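Long-range contact in sefir domain protein (Bacillus cereus F65185, PDB 5Y8E), which is a bacterial SEFIR-domain signalling protein that probably works through SEFIR-SEFIR association, as related domains of the STIR clan do: residues V43-I55 and V80-Y92. Numbering follows the deposited sequence.
Sequences VGHDRFEFMENSI and VGTETMIITPNIY
The carbonyl oxygen of Thr82 is held by one direct bond and a water contact from the first turn of helix 47-57. Phe48 N donates to Thr82 O over 3.2 Å, nearly straight at 167° but from above the carbonyl plane, and a water that accepts from Glu49 N also lies within hydrogen-bonding distance of the same oxygen. Amides at a helix start lack an acceptor one turn back, so this loop carbonyl supplies one. It belongs to a type I turn, Gly81 to Thr84, pinned by Gly81 N donating to the hydroxyl Thr84 OG1 at 2.8 Å. A second water joins Arg47 NH1 to Glu83 O, while the extended arginine chain runs alongside Met85, whose sulfur lies over one face of the guanidinium, offset toward its rim.

Beyond the turn, along helix 47-57, the contact becomes apolar. Ile91 is a knob in the hole formed by Phe48, Met51, Glu52 and Ile55, its branched side chain filling it with both CG2 and CD1. With CG anti to the backbone N (chi1 -178°), the Phe48 ring lies alongside Thr84 and slides past Ile91, CE1 3.8 Å from Ile91 CD1, and Val80 crosses it at about a right angle. Met51 bends at its last torsion (chi3 45°), bringing CE to 3.6 Å from Ile91 CD1 while its sulfur rests against the Ile86-Ile87 peptide; an unbranched thioether chain can bend to touch both. Ile55 CD1 ends the row, 3.6 Å from Ile91 CG2. Thr88 suits the N-cap of helix 89-93 because its short hydroxyl folds over the first turn to accept from Ile91 N.

The contact thus docks an irregular loop and the start of the short helix 89-93 against one flank of helix 47-57. Around it, Ile55 and Ile87 reach strand 3-7 of the central sheet, Ile86 packs on helix 67-75, and Arg47 makes a cation-pi contact with Trp10.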
loop_
_atom_site.group_PDB
_atom_site.type_symbol
_atom_site.label_atom_id
_atom_site.label_comp_id
_atom_site.label_asym_id
_atom_site.label_seq_id
_atom_site.Cartn_x
_atom_site.Cartn_y
_atom_site.Cartn_z
ATOM N N VAL A 43 -6.063 -10.895 -14.106
ATOM C CA VAL A 43 -7.314 -11.645 -14.046
ATOM C C VAL A 43 -7.691 -11.815 -12.579
ATOM O O VAL A 43 -6.812 -12.019 -11.735
ATOM C CB VAL A 43 -7.148 -13.028 -14.712
ATOM C CG1 VAL A 43 -8.413 -13.871 -14.561
ATOM C CG2 VAL A 43 -6.803 -12.864 -16.182
ATOM N N GLY A 44 -8.984 -11.726 -12.276
ATOM C CA GLY A 44 -9.475 -11.827 -10.909
ATOM C C GLY A 44 -8.849 -12.938 -10.082
ATOM O O GLY A 44 -8.338 -12.685 -8.987
ATOM N N HIS A 45 -8.854 -14.161 -10.610
ATOM C CA HIS A 45 -8.356 -15.308 -9.847
ATOM C C HIS A 45 -6.832 -15.423 -9.821
ATOM O O HIS A 45 -6.293 -16.408 -9.312
ATOM C CB HIS A 45 -8.984 -16.617 -10.339
ATOM C CG HIS A 45 -8.648 -16.956 -11.756
ATOM N ND1 HIS A 45 -9.610 -17.086 -12.734
ATOM C CD2 HIS A 45 -7.462 -17.195 -12.362
ATOM C CE1 HIS A 45 -9.031 -17.387 -13.881
ATOM N NE2 HIS A 45 -7.728 -17.461 -13.684
ATOM N N ASP A 46 -6.145 -14.421 -10.372
ATOM C CA ASP A 46 -4.687 -14.330 -10.272
ATOM C C ASP A 46 -4.265 -13.205 -9.334
ATOM O O ASP A 46 -3.080 -12.889 -9.229
ATOM C CB ASP A 46 -4.057 -14.070 -11.649
ATOM C CG ASP A 46 -4.174 -15.253 -12.582
ATOM O OD1 ASP A 46 -4.144 -16.404 -12.101
ATOM O OD2 ASP A 46 -4.288 -15.032 -13.807
ATOM N N ARG A 47 -5.232 -12.599 -8.655
ATOM C CA ARG A 47 -4.949 -11.425 -7.828
ATOM C C ARG A 47 -4.035 -11.716 -6.649
ATOM O O ARG A 47 -3.166 -10.898 -6.320
ATOM C CB ARG A 47 -6.244 -10.783 -7.350
ATOM C CG ARG A 47 -6.862 -9.894 -8.400
ATOM C CD ARG A 47 -8.251 -9.487 -8.017
ATOM N NE ARG A 47 -8.715 -8.418 -8.891
ATOM C CZ ARG A 47 -9.991 -8.089 -9.057
ATOM N NH1 ARG A 47 -10.944 -8.751 -8.412
ATOM N NH2 ARG A 47 -10.311 -7.100 -9.875
ATOM N N PHE A 48 -4.241 -12.853 -6.013
ATOM C CA PHE A 48 -3.386 -13.223 -4.880
ATOM C C PHE A 48 -1.961 -13.428 -5.357
ATOM O O PHE A 48 -1.058 -12.895 -4.817
ATOM C CB PHE A 48 -3.905 -14.477 -4.182
ATOM C CG PHE A 48 -3.105 -14.878 -2.984
ATOM C CD1 PHE A 48 -3.396 -14.400 -1.754
ATOM C CD2 PHE A 48 -2.084 -15.737 -3.099
ATOM C CE1 PHE A 48 -2.690 -14.737 -0.675
ATOM C CE2 PHE A 48 -1.370 -16.131 -1.974
ATOM C CZ PHE A 48 -1.688 -15.605 -0.777
ATOM N N GLU A 49 -1.809 -14.198 -6.410
ATOM C CA GLU A 49 -0.487 -14.458 -6.948
ATOM C C GLU A 49 0.184 -13.136 -7.369
ATOM O O GLU A 49 1.325 -12.939 -7.145
ATOM C CB GLU A 49 -0.525 -15.430 -8.111
ATOM C CG GLU A 49 0.779 -15.724 -8.683
ATOM C CD GLU A 49 0.735 -16.777 -9.819
ATOM O OE1 GLU A 49 -0.278 -17.429 -9.948
ATOM O OE2 GLU A 49 1.707 -16.901 -10.565
ATOM N N PHE A 50 -0.589 -12.249 -7.964
ATOM C CA PHE A 50 -0.013 -10.956 -8.385
ATOM C C PHE A 50 0.443 -10.146 -7.171
ATOM O O PHE A 50 1.485 -9.576 -7.150
ATOM C CB PHE A 50 -0.999 -10.185 -9.210
ATOM C CG PHE A 50 -0.480 -8.895 -9.709
ATOM C CD1 PHE A 50 0.401 -8.842 -10.744
ATOM C CD2 PHE A 50 -0.914 -7.705 -9.154
ATOM C CE1 PHE A 50 0.853 -7.617 -11.192
ATOM C CE2 PHE A 50 -0.469 -6.509 -9.620
ATOM C CZ PHE A 50 0.410 -6.450 -10.591
ATOM N N MET A 51 -0.384 -10.178 -6.143
ATOM C CA MET A 51 -0.068 -9.496 -4.912
ATOM C C MET A 51 1.232 -10.043 -4.290
ATOM O O MET A 51 2.141 -9.334 -4.013
ATOM C CB MET A 51 -1.223 -9.604 -3.919
ATOM C CG MET A 51 -0.975 -9.018 -2.518
ATOM S SD MET A 51 -2.300 -9.249 -1.267
ATOM C CE MET A 51 -2.759 -10.997 -1.494
ATOM N N GLU A 52 1.255 -11.340 -4.071
ATOM C CA GLU A 52 2.442 -11.965 -3.485
ATOM C C GLU A 52 3.727 -11.661 -4.273
ATOM O O GLU A 52 4.712 -11.278 -3.731
ATOM C CB GLU A 52 2.245 -13.475 -3.300
ATOM C CG GLU A 52 3.054 -14.042 -2.239
ATOM C CD GLU A 52 2.510 -15.390 -1.714
ATOM O OE1 GLU A 52 1.993 -16.132 -2.503
ATOM O OE2 GLU A 52 2.594 -15.653 -0.517
ATOM N N ASN A 53 3.668 -11.852 -5.565
ATOM C CA ASN A 53 4.820 -11.582 -6.407
ATOM C C ASN A 53 5.236 -10.097 -6.416
ATOM O O ASN A 53 6.371 -9.784 -6.412
ATOM C CB ASN A 53 4.604 -11.983 -7.825
ATOM C CG ASN A 53 5.845 -11.814 -8.637
ATOM O OD1 ASN A 53 6.774 -12.593 -8.464
ATOM N ND2 ASN A 53 5.930 -10.790 -9.475
ATOM N N SER A 54 4.258 -9.221 -6.514
ATOM C CA SER A 54 4.565 -7.800 -6.604
ATOM C C SER A 54 5.184 -7.261 -5.317
ATOM O O SER A 54 6.049 -6.389 -5.354
ATOM C CB SER A 54 3.325 -7.006 -7.002
ATOM O OG SER A 54 2.881 -7.429 -8.278
ATOM N N ILE A 55 4.751 -7.787 -4.178
ATOM C CA ILE A 55 5.330 -7.368 -2.908
ATOM C C ILE A 55 6.792 -7.794 -2.844
ATOM O O ILE A 55 7.651 -7.034 -2.389
ATOM C CB ILE A 55 4.530 -7.930 -1.710
ATOM C CG1 ILE A 55 3.172 -7.222 -1.615
ATOM C CG2 ILE A 55 5.314 -7.771 -0.408
ATOM C CD1 ILE A 55 2.199 -7.855 -0.615
ATOM N N VAL A 80 -9.056 -16.843 2.619
ATOM C CA VAL A 80 -7.979 -16.588 1.662
ATOM C C VAL A 80 -8.004 -17.538 0.461
ATOM O O VAL A 80 -7.978 -18.761 0.607
ATOM C CB VAL A 80 -6.585 -16.546 2.332
ATOM C CG1 VAL A 80 -5.509 -16.288 1.295
ATOM C CG2 VAL A 80 -6.550 -15.454 3.395
ATOM N N GLY A 81 -8.070 -16.956 -0.731
ATOM C CA GLY A 81 -8.138 -17.730 -1.955
ATOM C C GLY A 81 -7.367 -17.087 -3.091
ATOM O O GLY A 81 -6.662 -16.092 -2.899
ATOM N N THR A 82 -7.506 -17.652 -4.286
ATOM C CA THR A 82 -6.744 -17.174 -5.434
ATOM C C THR A 82 -7.174 -15.773 -5.868
ATOM O O THR A 82 -6.435 -15.080 -6.570
ATOM C CB THR A 82 -6.867 -18.134 -6.625
ATOM O OG1 THR A 82 -8.234 -18.199 -7.051
ATOM C CG2 THR A 82 -6.392 -19.525 -6.231
ATOM N N GLU A 83 -8.363 -15.363 -5.459
ATOM C CA GLU A 83 -8.931 -14.071 -5.844
ATOM C C GLU A 83 -8.631 -12.949 -4.853
ATOM O O GLU A 83 -8.902 -11.809 -5.099
ATOM C CB GLU A 83 -10.457 -14.177 -6.077
ATOM C CG GLU A 83 -10.789 -15.063 -7.252
ATOM C CD GLU A 83 -12.281 -15.423 -7.341
ATOM O OE1 GLU A 83 -12.789 -16.021 -6.388
ATOM O OE2 GLU A 83 -12.915 -15.055 -8.318
ATOM N N THR A 84 -8.073 -13.329 -3.719
ATOM C CA THR A 84 -7.796 -12.422 -2.631
ATOM C C THR A 84 -6.770 -11.312 -3.075
ATOM O O THR A 84 -5.747 -11.616 -3.615
ATOM C CB THR A 84 -7.295 -13.246 -1.448
ATOM O OG1 THR A 84 -8.313 -14.161 -1.030
ATOM C CG2 THR A 84 -6.880 -12.391 -0.299
ATOM N N MET A 85 -7.085 -10.044 -2.832
ATOM C CA MET A 85 -6.200 -8.966 -3.221
ATOM C C MET A 85 -5.756 -8.081 -2.020
ATOM O O MET A 85 -5.150 -7.075 -2.202
ATOM C CB MET A 85 -6.810 -8.106 -4.328
ATOM C CG MET A 85 -7.875 -7.170 -3.883
ATOM S SD MET A 85 -8.951 -6.574 -5.323
ATOM C CE MET A 85 -7.735 -5.946 -6.349
ATOM N N ILE A 86 -6.063 -8.520 -0.813
ATOM C CA ILE A 86 -5.813 -7.797 0.391
ATOM C C ILE A 86 -4.691 -8.523 1.194
ATOM O O ILE A 86 -4.739 -9.681 1.374
ATOM C CB ILE A 86 -7.144 -7.704 1.217
ATOM C CG1 ILE A 86 -8.123 -6.822 0.409
ATOM C CG2 ILE A 86 -6.931 -7.195 2.526
ATOM C CD1 ILE A 86 -9.402 -6.682 0.954
ATOM N N ILE A 87 -3.718 -7.767 1.635
ATOM C CA ILE A 87 -2.610 -8.313 2.357
ATOM C C ILE A 87 -3.084 -9.154 3.556
ATOM O O ILE A 87 -3.878 -8.733 4.324
ATOM C CB ILE A 87 -1.655 -7.208 2.789
ATOM C CG1 ILE A 87 -0.920 -6.647 1.594
ATOM C CG2 ILE A 87 -0.647 -7.684 3.735
ATOM C CD1 ILE A 87 -0.187 -5.421 1.890
ATOM N N THR A 88 -2.483 -10.332 3.682
ATOM C CA THR A 88 -2.766 -11.242 4.799
ATOM C C THR A 88 -1.692 -11.211 5.901
ATOM O O THR A 88 -0.599 -10.866 5.644
ATOM C CB THR A 88 -2.773 -12.730 4.286
ATOM O OG1 THR A 88 -1.514 -13.007 3.751
ATOM C CG2 THR A 88 -3.801 -12.925 3.218
ATOM N N PRO A 89 -2.026 -11.686 7.109
ATOM C CA PRO A 89 -1.008 -11.739 8.163
ATOM C C PRO A 89 0.228 -12.501 7.702
ATOM O O PRO A 89 1.345 -12.067 7.973
ATOM C CB PRO A 89 -1.708 -12.509 9.282
ATOM C CG PRO A 89 -3.155 -12.148 9.109
ATOM C CD PRO A 89 -3.357 -12.071 7.615
ATOM N N ASN A 90 0.032 -13.606 6.993
ATOM C CA ASN A 90 1.167 -14.405 6.538
ATOM C C ASN A 90 2.084 -13.652 5.577
ATOM O O ASN A 90 3.311 -13.741 5.678
ATOM C CB ASN A 90 0.692 -15.702 5.892
ATOM C CG ASN A 90 1.824 -16.658 5.637
ATOM O OD1 ASN A 90 2.176 -16.936 4.494
ATOM N ND2 ASN A 90 2.431 -17.140 6.709
ATOM N N ILE A 91 1.491 -12.923 4.635
ATOM C CA ILE A 91 2.279 -12.143 3.692
ATOM C C ILE A 91 2.998 -11.014 4.427
ATOM O O ILE A 91 4.194 -10.796 4.225
ATOM C CB ILE A 91 1.413 -11.584 2.544
ATOM C CG1 ILE A 91 0.955 -12.721 1.626
ATOM C CG2 ILE A 91 2.185 -10.539 1.739
ATOM C CD1 ILE A 91 -0.118 -12.305 0.643
ATOM N N TYR A 92 2.269 -10.310 5.289
ATOM C CA TYR A 92 2.840 -9.212 6.066
ATOM C C TYR A 92 4.020 -9.692 6.904
ATOM O O TYR A 92 5.065 -9.035 6.963
ATOM C CB TYR A 92 1.774 -8.613 6.991
ATOM C CG TYR A 92 2.240 -7.397 7.760
ATOM C CD1 TYR A 92 2.222 -6.142 7.170
ATOM C CD2 TYR A 92 2.694 -7.503 9.072
ATOM C CE1 TYR A 92 2.636 -5.025 7.854
ATOM C CE2 TYR A 92 3.123 -6.385 9.769
ATOM C CZ TYR A 92 3.088 -5.150 9.150
ATOM O OH TYR A 92 3.499 -4.019 9.816
HETATM O O HOH W 1 -10.955 -10.410 -5.916
HETATM O O HOH W 2 -3.867 -16.172 -7.387
HETATM O O HOH W 3 0.939 -16.557 2.175
#